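Local atomic coordinates of phosphoglycolate phosphatase (Thermoplasma acidophilum, PDB entry 1L6R), a protein that catalyses the magnesium-dependent hydrolysis of 2-phosphoglycolate to glycolate and phosphate, and less efficiently releases phosphate from inorganic pyrophosphate. Residues A[157-162]-A[167-172]; A[205-210]-A[221-226]. The protein carries 1 engineered substitution. All coordinates share one frame; numbering follows the deposited sequence.

Contact 1 (A[157-162]-A[167-172])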
loop_
_atom_site.group_PDB
_atom_site.type_symbol
_atom_site.label_atom_id
_atom_site.label_comp_id
_atom_site.label_asym_id
_atom_site.label_seq_id
_atom_site.Cartn_x
_atom_site.Cartn_y
_atom_site.Cartn_z
ATOM N N ALA A 157 8.656 0.299 4.457
ATOM C CA ALA A 157 9.521 0.018 5.604
ATOM C C ALA A 157 9.142 -1.260 6.356
ATOM O O ALA A 157 10.013 -2.062 6.710
ATOM C CB ALA A 157 9.519 1.211 6.566
ATOM N N VAL A 158 7.851 -1.451 6.607
ATOM C CA VAL A 158 7.402 -2.639 7.336
ATOM C C VAL A 158 7.675 -3.897 6.517
ATOM O O VAL A 158 8.088 -4.918 7.063
ATOM C CB VAL A 158 5.899 -2.521 7.714
ATOM C CG1 VAL A 158 5.385 -3.837 8.278
ATOM C CG2 VAL A 158 5.725 -1.428 8.764
ATOM N N ASN A 159 7.456 -3.834 5.209
ATOM C CA ASN A 159 7.751 -5.003 4.393
ATOM C C ASN A 159 9.246 -5.293 4.433
ATOM O O ASN A 159 9.657 -6.453 4.422
ATOM C CB ASN A 159 7.295 -4.792 2.950
ATOM C CG ASN A 159 5.828 -5.088 2.768
ATOM O OD1 ASN A 159 5.327 -6.096 3.261
ATOM N ND2 ASN A 159 5.132 -4.220 2.055
ATOM N N LYS A 160 10.062 -4.244 4.484
ATOM C CA LYS A 160 11.511 -4.425 4.542
ATOM C C LYS A 160 11.897 -5.110 5.858
ATOM O O LYS A 160 12.745 -5.995 5.872
ATOM C CB LYS A 160 12.210 -3.074 4.407
ATOM C CG LYS A 160 13.720 -3.159 4.462
ATOM C CD LYS A 160 14.343 -1.965 3.777
ATOM C CE LYS A 160 14.084 -2.005 2.273
ATOM N NZ LYS A 160 14.681 -3.219 1.649
ATOM N N LEU A 161 11.280 -4.700 6.963
ATOM C CA LEU A 161 11.561 -5.327 8.257
ATOM C C LEU A 161 11.141 -6.801 8.227
ATOM O O LEU A 161 11.845 -7.674 8.751
ATOM C CB LEU A 161 10.809 -4.587 9.368
ATOM C CG LEU A 161 11.344 -3.192 9.718
ATOM C CD1 LEU A 161 10.324 -2.454 10.551
ATOM C CD2 LEU A 161 12.663 -3.317 10.477
ATOM N N LYS A 162 9.994 -7.072 7.612
ATOM C CA LYS A 162 9.486 -8.437 7.506
ATOM C C LYS A 162 10.526 -9.308 6.818
ATOM O O LYS A 162 10.816 -10.414 7.276
ATOM C CB LYS A 162 8.173 -8.451 6.721
ATOM C CG LYS A 162 7.636 -9.847 6.414
ATOM C CD LYS A 162 6.226 -9.772 5.851
ATOM C CE LYS A 162 5.731 -11.123 5.362
ATOM N NZ LYS A 162 6.392 -11.491 4.084
ATOM N N LEU A 167 10.023 -12.767 8.959
ATOM C CA LEU A 167 8.803 -12.888 9.744
ATOM C C LEU A 167 7.545 -13.025 8.898
ATOM O O LEU A 167 7.552 -12.767 7.694
ATOM C CB LEU A 167 8.629 -11.644 10.624
ATOM C CG LEU A 167 9.735 -11.288 11.614
ATOM C CD1 LEU A 167 9.406 -9.971 12.300
ATOM C CD2 LEU A 167 9.866 -12.398 12.637
ATOM N N GLU A 168 6.466 -13.445 9.552
ATOM C CA GLU A 168 5.163 -13.531 8.909
ATOM C C GLU A 168 4.497 -12.221 9.334
ATOM O O GLU A 168 4.870 -11.633 10.355
ATOM C CB GLU A 168 4.363 -14.722 9.444
ATOM C CG GLU A 168 4.938 -16.084 9.079
ATOM C CD GLU A 168 5.105 -16.266 7.581
ATOM O OE1 GLU A 168 4.186 -15.882 6.824
ATOM O OE2 GLU A 168 6.155 -16.800 7.161
ATOM N N TYR A 169 3.518 -11.757 8.571
ATOM C CA TYR A 169 2.851 -10.508 8.912
ATOM C C TYR A 169 2.223 -10.516 10.302
ATOM O O TYR A 169 2.240 -9.496 10.996
ATOM C CB TYR A 169 1.769 -10.171 7.876
ATOM C CG TYR A 169 2.283 -9.573 6.580
ATOM C CD1 TYR A 169 2.990 -8.364 6.565
ATOM C CD2 TYR A 169 2.010 -10.187 5.356
ATOM C CE1 TYR A 169 3.407 -7.782 5.356
ATOM C CE2 TYR A 169 2.417 -9.615 4.148
ATOM C CZ TYR A 169 3.109 -8.417 4.155
ATOM O OH TYR A 169 3.468 -7.852 2.952
ATOM N N ASP A 170 1.665 -11.656 10.711
ATOM C CA ASP A 170 1.017 -11.757 12.019
ATOM C C ASP A 170 1.983 -11.719 13.198
ATOM O O ASP A 170 1.552 -11.714 14.352
ATOM C CB ASP A 170 0.131 -13.015 12.096
ATOM C CG ASP A 170 0.914 -14.309 11.947
ATOM O OD1 ASP A 170 0.288 -15.387 12.046
ATOM O OD2 ASP A 170 2.143 -14.264 11.730
ATOM N N GLU A 171 3.280 -11.685 12.901
ATOM C CA GLU A 171 4.310 -11.602 13.941
ATOM C C GLU A 171 4.781 -10.151 14.089
ATOM O O GLU A 171 5.687 -9.854 14.865
ATOM C CB GLU A 171 5.513 -12.480 13.587
ATOM C CG GLU A 171 5.203 -13.980 13.559
ATOM C CD GLU A 171 6.409 -14.816 13.168
ATOM O OE1 GLU A 171 6.965 -14.601 12.069
ATOM O OE2 GLU A 171 6.808 -15.694 13.968
ATOM N N ILE A 172 4.150 -9.253 13.340
ATOM C CA ILE A 172 4.502 -7.840 13.378
ATOM C C ILE A 172 3.336 -7.015 13.911
ATOM O O ILE A 172 2.183 -7.214 13.519
ATOM C CB ILE A 172 4.852 -7.323 11.954
ATOM C CG1 ILE A 172 6.084 -8.062 11.423
ATOM C CG2 ILE A 172 5.066 -5.810 11.974
ATOM C CD1 ILE A 172 6.376 -7.796 9.963
HETATM O O HOH W 1 5.129 -9.953 1.810
#
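Lys-162 lays its side chain across one face of the Tyr-169 ring, roughly at right angles to the tyrosine. Its CG stands anti to the backbone N (chi1 173°) and the chain runs on extended as far as CE, which carries CD over the ring, 3.6 Å from the centroid, in a CH-pi contact. Only the last torsion bends, bringing the ammonium NZ above the same face at 4.6 Å from the centroid, a cation-pi interaction. The fit is tight here, Lys-162 CD lying 3.5 Å from Tyr-169 CE1. The phenol end is gripped at the ring edge: Tyr-169 OH donates to Asn-159 OD1 over 2.6 Å, the hydroxyl lying 17° out of the amide's carbonyl plane. A water ties the two ends together, accepting from Lys-162 NZ and donating to Tyr-169 OH. A leucine in place of Tyr-169 would probably leave Asn-159 OD1 and the water without their hydroxyl partner and the lysine chain without the flat face it lies on.

The inner side is buried and apolar. Ile-172 CD1 presses on Lys-162 CB at 3.8 Å, Ile-172 CG2 faces Val-158 CG1 at 4.2 Å, and Leu-167 N closes the turn with a nearly straight bond to Lys-162 O (3.0 Å, 169°). The outer side is looser: exposed Glu-168 turns away, its OE1 5.6 Å from Lys-162 NZ, too far for a salt bridge. Asn-159 and Tyr-169 also pack on Tyr-169 and Asn-159 of the second subunit, so this polar pair is part of the dimer interface.

The helix 154-164, which starts at Lys-154, a substrate-binding residue by similarity, here returns through a short 3-10 turn into strand 172-175, the helix-to-strand connection of the Rossmann-like HAD core that leads on to the metal-binding Asp-177.

Contact 2 (A[205-210]-A[221-226]); sequences SDFVSD and FKHFEL
An offset aromatic stack between Phe-207 and His-223 joins strand 207-208, at one edge of the main sheet of the Rossmann-like HAD core, to the C-terminal end of helix 215-223. The ring centroids are 4.0 Å apart and the planes 19° from parallel. The rings are displaced: Phe-207 CD1 sits over the middle of the imidazole, 3.3 Å from His-223 CD2, whereas His-223 CG lies toward the rim of the phenyl. CG stands anti to the backbone N in both (chi1 -179° for Phe-207, 179° for His-223), which carries the rings toward each other between strand and helix.

CH-pi contacts reinforce the stack at both roots. His-223 CB stands almost squarely above the phenyl, 3.9 Å from the Phe-207 ring centroid, while Phe-207 CB approaches the imidazole face more obliquely.

Phe-224 adds a third ring. His-223 ND1 lies 3.6 Å above the plane of the Phe-224 ring, over its centre, which leaves the imidazole with Phe-207 on one face and Phe-224 at its edge. Phe-224 CZ also meets Phe-207 CB at 4.1 Å, and Asp-206 CB comes up to the Phe-224 edge near its plane. The helix ends in a Schellman motif, Leu-226 N bonding to Phe-221 O (2.7 Å) and Glu-225 N to Lys-222 O, with Glu-225 at positive phi; Phe-224, just before it, is the first residue to leave the helical backbone.

The outer part of this aromatic cluster lies at the protein surface, with His-223 and Asp-206 exposed. Inward, Phe-224 rests on Ala-192 of strand 190-193 and Leu-173 of strand 172-175, and Phe-207 on Gln-219 and Ile-220 of helix 215-223, while strand 207-208 pairs alongside 190-193 and Asp-206 OD2 accepts from Lys-191 N.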
loop_
_atom_site.group_PDB
_atom_site.type_symbol
_atom_site.label_atom_id
_atom_site.label_comp_id
_atom_site.label_asym_id
_atom_site.label_seq_id
_atom_site.Cartn_x
_atom_site.Cartn_y
_atom_site.Cartn_z
ATOM N N SER A 205 -7.953 -1.381 13.694
ATOM C CA SER A 205 -7.018 -1.782 14.745
ATOM C C SER A 205 -7.498 -2.977 15.553
ATOM O O SER A 205 -8.697 -3.157 15.771
ATOM C CB SER A 205 -6.755 -0.613 15.702
ATOM O OG SER A 205 -6.000 0.408 15.069
ATOM N N ASP A 206 -6.547 -3.801 15.987
ATOM C CA ASP A 206 -6.871 -4.956 16.817
ATOM C C ASP A 206 -7.077 -4.501 18.254
ATOM O O ASP A 206 -7.803 -5.128 19.017
ATOM C CB ASP A 206 -5.745 -5.984 16.754
ATOM C CG ASP A 206 -5.638 -6.623 15.398
ATOM O OD1 ASP A 206 -6.592 -7.334 15.013
ATOM O OD2 ASP A 206 -4.620 -6.419 14.712
ATOM N N PHE A 207 -6.434 -3.400 18.625
ATOM C CA PHE A 207 -6.564 -2.866 19.967
ATOM C C PHE A 207 -6.501 -1.346 19.927
ATOM O O PHE A 207 -5.557 -0.766 19.373
ATOM C CB PHE A 207 -5.449 -3.399 20.875
ATOM C CG PHE A 207 -5.541 -2.908 22.294
ATOM C CD1 PHE A 207 -6.532 -3.385 23.146
ATOM C CD2 PHE A 207 -4.649 -1.951 22.773
ATOM C CE1 PHE A 207 -6.633 -2.915 24.456
ATOM C CE2 PHE A 207 -4.740 -1.476 24.075
ATOM C CZ PHE A 207 -5.732 -1.958 24.921
ATOM N N VAL A 208 -7.519 -0.706 20.493
ATOM C CA VAL A 208 -7.560 0.749 20.568
ATOM C C VAL A 208 -7.317 1.103 22.033
ATOM O O VAL A 208 -8.098 0.742 22.921
ATOM C CB VAL A 208 -8.922 1.324 20.119
ATOM C CG1 VAL A 208 -8.903 2.846 20.238
ATOM C CG2 VAL A 208 -9.211 0.921 18.673
ATOM N N SER A 209 -6.212 1.790 22.289
ATOM C CA SER A 209 -5.860 2.172 23.651
ATOM C C SER A 209 -6.769 3.243 24.254
ATOM O O SER A 209 -7.428 4.008 23.543
ATOM C CB SER A 209 -4.406 2.663 23.678
ATOM O OG SER A 209 -4.024 3.074 24.984
ATOM N N ASP A 210 -6.808 3.280 25.583
ATOM C CA ASP A 210 -7.576 4.286 26.313
ATOM C C ASP A 210 -6.696 5.519 26.510
ATOM O O ASP A 210 -7.157 6.546 27.011
ATOM C CB ASP A 210 -7.977 3.764 27.703
ATOM C CG ASP A 210 -8.851 2.529 27.639
ATOM O OD1 ASP A 210 -9.958 2.616 27.065
ATOM O OD2 ASP A 210 -8.433 1.472 28.161
ATOM N N PHE A 221 1.405 -2.775 24.762
ATOM C CA PHE A 221 2.329 -3.876 25.013
ATOM C C PHE A 221 1.748 -4.852 26.040
ATOM O O PHE A 221 1.847 -6.069 25.867
ATOM C CB PHE A 221 3.688 -3.342 25.498
ATOM C CG PHE A 221 4.531 -2.705 24.408
ATOM C CD1 PHE A 221 4.213 -2.861 23.057
ATOM C CD2 PHE A 221 5.674 -1.982 24.742
ATOM C CE1 PHE A 221 5.021 -2.304 22.053
ATOM C CE2 PHE A 221 6.496 -1.420 23.746
ATOM C CZ PHE A 221 6.169 -1.583 22.405
ATOM N N LYS A 222 1.137 -4.321 27.093
ATOM C CA LYS A 222 0.535 -5.179 28.118
ATOM C C LYS A 222 -0.579 -6.011 27.506
ATOM O O LYS A 222 -0.693 -7.207 27.774
ATOM C CB LYS A 222 -0.034 -4.344 29.261
ATOM C CG LYS A 222 1.016 -3.711 30.151
ATOM C CD LYS A 222 0.370 -2.871 31.238
ATOM C CE LYS A 222 1.417 -2.247 32.143
ATOM N NZ LYS A 222 2.376 -1.409 31.372
ATOM N N HIS A 223 -1.406 -5.379 26.684
ATOM C CA HIS A 223 -2.501 -6.090 26.047
ATOM C C HIS A 223 -2.015 -7.301 25.254
ATOM O O HIS A 223 -2.633 -8.368 25.295
ATOM C CB HIS A 223 -3.278 -5.150 25.124
ATOM C CG HIS A 223 -4.406 -5.815 24.400
ATOM N ND1 HIS A 223 -4.296 -6.274 23.106
ATOM C CD2 HIS A 223 -5.660 -6.128 24.807
ATOM C CE1 HIS A 223 -5.435 -6.839 22.744
ATOM N NE2 HIS A 223 -6.278 -6.764 23.758
ATOM N N PHE A 224 -0.911 -7.139 24.530
ATOM C CA PHE A 224 -0.361 -8.224 23.732
ATOM C C PHE A 224 0.652 -9.086 24.497
ATOM O O PHE A 224 1.392 -9.868 23.901
ATOM C CB PHE A 224 0.269 -7.650 22.458
ATOM C CG PHE A 224 -0.740 -7.121 21.474
ATOM C CD1 PHE A 224 -1.601 -7.991 20.806
ATOM C CD2 PHE A 224 -0.843 -5.757 21.225
ATOM C CE1 PHE A 224 -2.549 -7.510 19.905
ATOM C CE2 PHE A 224 -1.785 -5.263 20.327
ATOM C CZ PHE A 224 -2.642 -6.141 19.663
ATOM N N GLU A 225 0.671 -8.932 25.818
ATOM C CA GLU A 225 1.572 -9.695 26.684
ATOM C C GLU A 225 3.036 -9.533 26.287
ATOM O O GLU A 225 3.804 -10.500 26.283
ATOM C CB GLU A 225 1.199 -11.181 26.657
ATOM C CG GLU A 225 -0.233 -11.473 27.079
ATOM C CD GLU A 225 -0.549 -12.958 27.072
ATOM O OE1 GLU A 225 -0.344 -13.605 26.023
ATOM O OE2 GLU A 225 -1.004 -13.476 28.114
ATOM N N LEU A 226 3.423 -8.303 25.962
ATOM C CA LEU A 226 4.793 -8.009 25.560
ATOM C C LEU A 226 5.552 -7.337 26.699
ATOM O O LEU A 226 6.767 -7.173 26.627
ATOM C CB LEU A 226 4.794 -7.104 24.322
ATOM C CG LEU A 226 4.172 -7.718 23.062
ATOM C CD1 LEU A 226 4.063 -6.669 21.965
ATOM C CD2 LEU A 226 5.027 -8.891 22.596
#

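Both contacts belong to the same Rossmann-like core, one following the other along the chain, their centres about 18 Å apart and their atoms not in contact. Contact 1 is partly buried and joins helix 154-164 to the loop before strand 172-175, near the middle of the main sheet; contact 2 is a surface contact at the sheet's rim, between strand 207-208 and the last helix. Their chemistry follows their places. Contact 1 mixes an apolar inner side with cation-pi, hydroxyl and water bonds beside the second subunit, whereas contact 2 rests on ring stacking and apolar touches and meets no other chain. Strand 172-175 links them indirectly: contact 1 leads into it, and Phe-224 of contact 2 packs on it.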